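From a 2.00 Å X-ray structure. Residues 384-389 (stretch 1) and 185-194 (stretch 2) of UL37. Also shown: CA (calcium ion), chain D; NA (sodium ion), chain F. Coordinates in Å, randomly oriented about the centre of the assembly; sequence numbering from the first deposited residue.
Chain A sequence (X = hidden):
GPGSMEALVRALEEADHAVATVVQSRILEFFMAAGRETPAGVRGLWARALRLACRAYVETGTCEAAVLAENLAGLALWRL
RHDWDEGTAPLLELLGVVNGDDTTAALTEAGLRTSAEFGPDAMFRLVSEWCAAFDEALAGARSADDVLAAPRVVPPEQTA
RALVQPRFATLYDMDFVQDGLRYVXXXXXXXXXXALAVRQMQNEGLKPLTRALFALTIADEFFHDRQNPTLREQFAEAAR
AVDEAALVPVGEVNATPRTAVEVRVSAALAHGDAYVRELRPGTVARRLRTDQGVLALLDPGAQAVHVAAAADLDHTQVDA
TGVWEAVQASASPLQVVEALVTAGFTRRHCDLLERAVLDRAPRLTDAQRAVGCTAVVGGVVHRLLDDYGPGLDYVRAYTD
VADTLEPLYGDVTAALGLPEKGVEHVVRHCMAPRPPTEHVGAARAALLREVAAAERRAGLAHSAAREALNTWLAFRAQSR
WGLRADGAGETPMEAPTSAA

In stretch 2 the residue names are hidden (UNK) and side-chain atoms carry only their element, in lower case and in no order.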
# COMPACT_ATOMS: atom_id res chain seq x y z
N LEU A 384 -1.52 8.60 -2.03
CA LEU A 384 -2.12 7.29 -1.81
C LEU A 384 -1.27 6.14 -2.29
O LEU A 384 -1.41 5.02 -1.80
CB LEU A 384 -3.48 7.20 -2.53
CG LEU A 384 -4.62 8.07 -2.00
CD1 LEU A 384 -5.69 8.25 -3.06
CD2 LEU A 384 -5.20 7.46 -0.74
N LEU A 385 -0.44 6.38 -3.30
CA LEU A 385 0.20 5.28 -4.02
C LEU A 385 1.05 4.37 -3.13
O LEU A 385 1.04 3.15 -3.31
CB LEU A 385 1.01 5.80 -5.20
CG LEU A 385 1.77 4.73 -6.00
CD1 LEU A 385 0.84 3.65 -6.53
CD2 LEU A 385 2.59 5.36 -7.12
N ASP A 386 1.78 4.94 -2.17
CA ASP A 386 2.66 4.11 -1.33
C ASP A 386 1.87 3.14 -0.46
O ASP A 386 2.39 2.12 -0.03
CB ASP A 386 3.64 4.95 -0.47
CG ASP A 386 2.95 5.66 0.70
OD1 ASP A 386 2.43 6.78 0.52
OD2 ASP A 386 2.94 5.09 1.82
N ASP A 387 0.60 3.44 -0.23
CA ASP A 387 -0.20 2.64 0.67
C ASP A 387 -1.04 1.63 -0.09
O ASP A 387 -1.63 0.74 0.52
CB ASP A 387 -1.13 3.54 1.46
CG ASP A 387 -0.38 4.57 2.27
OD1 ASP A 387 0.27 4.16 3.25
OD2 ASP A 387 -0.44 5.76 1.90
N TYR A 388 -1.06 1.76 -1.41
CA TYR A 388 -2.03 1.03 -2.22
C TYR A 388 -1.93 -0.49 -2.10
O TYR A 388 -0.86 -1.07 -2.32
CB TYR A 388 -1.91 1.42 -3.69
CG TYR A 388 -3.07 0.87 -4.49
CD1 TYR A 388 -3.03 -0.42 -5.02
CD2 TYR A 388 -4.21 1.62 -4.67
CE1 TYR A 388 -4.11 -0.93 -5.73
CE2 TYR A 388 -5.28 1.13 -5.39
CZ TYR A 388 -5.23 -0.15 -5.91
OH TYR A 388 -6.30 -0.62 -6.61
N GLY A 389 -3.04 -1.13 -1.77
CA GLY A 389 -3.10 -2.57 -1.71
C GLY A 389 -4.49 -3.12 -1.46
O GLY A 389 -5.46 -2.36 -1.37
N UNK A 185 3.11 -3.43 0.54
CA UNK A 185 2.76 -2.18 -0.15
C UNK A 185 3.84 -1.13 0.13
O UNK A 185 4.40 -0.54 -0.79
c UNK A 185 1.41 -1.70 0.31
N UNK A 186 4.15 -0.94 1.40
CA UNK A 186 5.15 0.05 1.81
C UNK A 186 6.53 -0.19 1.17
O UNK A 186 7.29 0.75 0.96
c UNK A 186 6.64 0.57 5.38
n UNK A 186 7.25 1.55 6.05
c UNK A 186 5.23 0.10 3.33
c UNK A 186 6.47 0.78 3.88
o UNK A 186 6.23 -0.47 5.93
N UNK A 187 6.83 -1.44 0.84
CA UNK A 187 8.14 -1.79 0.30
C UNK A 187 8.22 -2.01 -1.21
O UNK A 187 9.28 -2.34 -1.74
n UNK A 187 10.07 -1.98 4.32
n UNK A 187 8.21 -2.68 3.51
c UNK A 187 10.28 -2.20 2.98
c UNK A 187 8.82 -2.27 4.62
c UNK A 187 9.11 -2.67 2.47
c UNK A 187 8.72 -3.01 1.06
N UNK A 188 7.11 -1.81 -1.91
CA UNK A 188 7.09 -2.03 -3.36
C UNK A 188 6.52 -0.87 -4.19
O UNK A 188 7.05 -0.55 -5.25
c UNK A 188 6.31 -3.32 -3.70
c UNK A 188 6.99 -4.53 -3.06
o UNK A 188 4.98 -3.21 -3.18
N UNK A 189 5.43 -0.26 -3.73
CA UNK A 189 4.72 0.76 -4.52
C UNK A 189 5.54 1.99 -4.93
O UNK A 189 5.35 2.56 -6.02
c UNK A 189 2.34 0.25 -3.81
o UNK A 189 2.17 -0.45 -4.80
c UNK A 189 3.47 1.25 -3.76
n UNK A 189 1.56 0.18 -2.75
N UNK A 190 6.45 2.41 -4.05
CA UNK A 190 7.24 3.62 -4.25
C UNK A 190 8.02 3.57 -5.56
O UNK A 190 8.33 4.60 -6.15
c UNK A 190 11.15 3.48 -4.51
c UNK A 190 10.44 2.61 -3.68
n UNK A 190 10.11 0.71 -2.55
c UNK A 190 12.39 3.08 -4.99
c UNK A 190 12.24 0.95 -3.85
c UNK A 190 9.17 2.69 -3.01
c UNK A 190 11.00 1.36 -3.36
c UNK A 190 12.92 1.82 -4.66
c UNK A 190 9.01 1.51 -2.35
c UNK A 190 8.21 3.80 -3.08
N UNK A 191 8.30 2.36 -6.04
CA UNK A 191 9.18 2.18 -7.19
C UNK A 191 8.53 2.52 -8.53
O UNK A 191 9.23 2.78 -9.52
c UNK A 191 9.73 0.76 -7.21
N UNK A 192 7.20 2.49 -8.58
CA UNK A 192 6.49 2.70 -9.85
C UNK A 192 6.81 4.07 -10.50
O UNK A 192 7.21 4.13 -11.66
c UNK A 192 4.47 2.01 -12.10
c UNK A 192 2.63 2.67 -10.52
c UNK A 192 4.99 2.48 -9.68
c UNK A 192 4.10 2.84 -10.88
N UNK A 193 6.64 5.17 -9.75
CA UNK A 193 6.95 6.51 -10.28
C UNK A 193 8.42 6.66 -10.70
O UNK A 193 8.73 7.40 -11.63
c UNK A 193 6.69 7.43 -9.09
c UNK A 193 6.01 5.23 -8.43
c UNK A 193 5.76 6.69 -8.22
N UNK A 194 9.31 5.98 -9.99
CA UNK A 194 10.72 5.98 -10.35
C UNK A 194 10.93 5.27 -11.68
O UNK A 194 11.59 5.80 -12.57
c UNK A 194 13.02 5.02 -9.63
c UNK A 194 13.75 6.27 -10.09
c UNK A 194 11.58 5.33 -9.24
c UNK A 194 13.79 4.34 -8.47
CA CA D . 0.70 7.74 1.82
NA NA F . 3.35 8.24 -1.69
O HOH W 1 -1.30 8.60 2.86

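Position 185 carries a single side-chain carbon. This CB points toward stretch 1 and lies 3.5 Å from Tyr388 O and 3.9 Å from Asp387 O; one carbon and nothing beyond it make the residue Ala185. At position 186 three carbons run in an extended chain, the third bearing one oxygen and one nitrogen, and the end of the chain leads away from stretch 1. A linear chain of this length ending in an amide is Gln186.

Position 187 has one carbon followed by a five-membered ring of three carbons and two nitrogens. The ring is an imidazole; the CA-to-CB bond points away from stretch 1, the side chain makes no contact with it, and the residue is His187. Position 188 branches at its first carbon into one oxygen and one carbon, without touching stretch 1, the pattern of Thr188.

At position 189 there are two carbons, the second carrying an oxygen and a nitrogen. The nitrogen lies close to three backbone carbonyl oxygens of stretch 1, those of Leu385, Asp386 and Tyr388, an environment that suits an amide NH2 group. The short amide chain is that of Asn189, in the m rotamer. Its ND2 donates a hydrogen bond to Tyr388 O at 2.8 Å and a weak one to Asp386 O at 3.4 Å.

Position 190 shows one carbon and then fused five- and six-membered rings holding eight carbons and one nitrogen, an indole: Trp190. Its end leads away from stretch 1, and NE1 makes a weak hydrogen bond to the backbone oxygen of His187 (NE1 to O, 3.3 Å). A lone carbon at position 191, pointing away, gives Ala191.

Position 192 has four carbons forked at the second, one tip lying 4.3 Å from Leu385 CD2; this is Leu192. At position 193 three carbons close a ring onto the backbone nitrogen, and the middle one packs 3.6 Å from Leu385 CD2, identifying Pro193. Position 194 again has four carbons forked at the second, but out of reach of stretch 1: Leu194.

The contact is built around a turn. Residues Leu385 to Tyr388 form a type I beta turn, closed by Tyr388 N bonding to Leu385 O at 3.2 Å, and Asn189 ties its amide to carbonyls there. Ala185 fits beside the same chain, while Leu385 extends its CD2 against Leu192 and Pro193 to add an apolar patch. Asp386 OD1 and Asp387 OD2 bind the calcium ion at 2.4 and 2.3 Å, while main-chain oxygens of the turn meet stretch 2.

Stretch 2, residues 185-194: AQHTNWALPL
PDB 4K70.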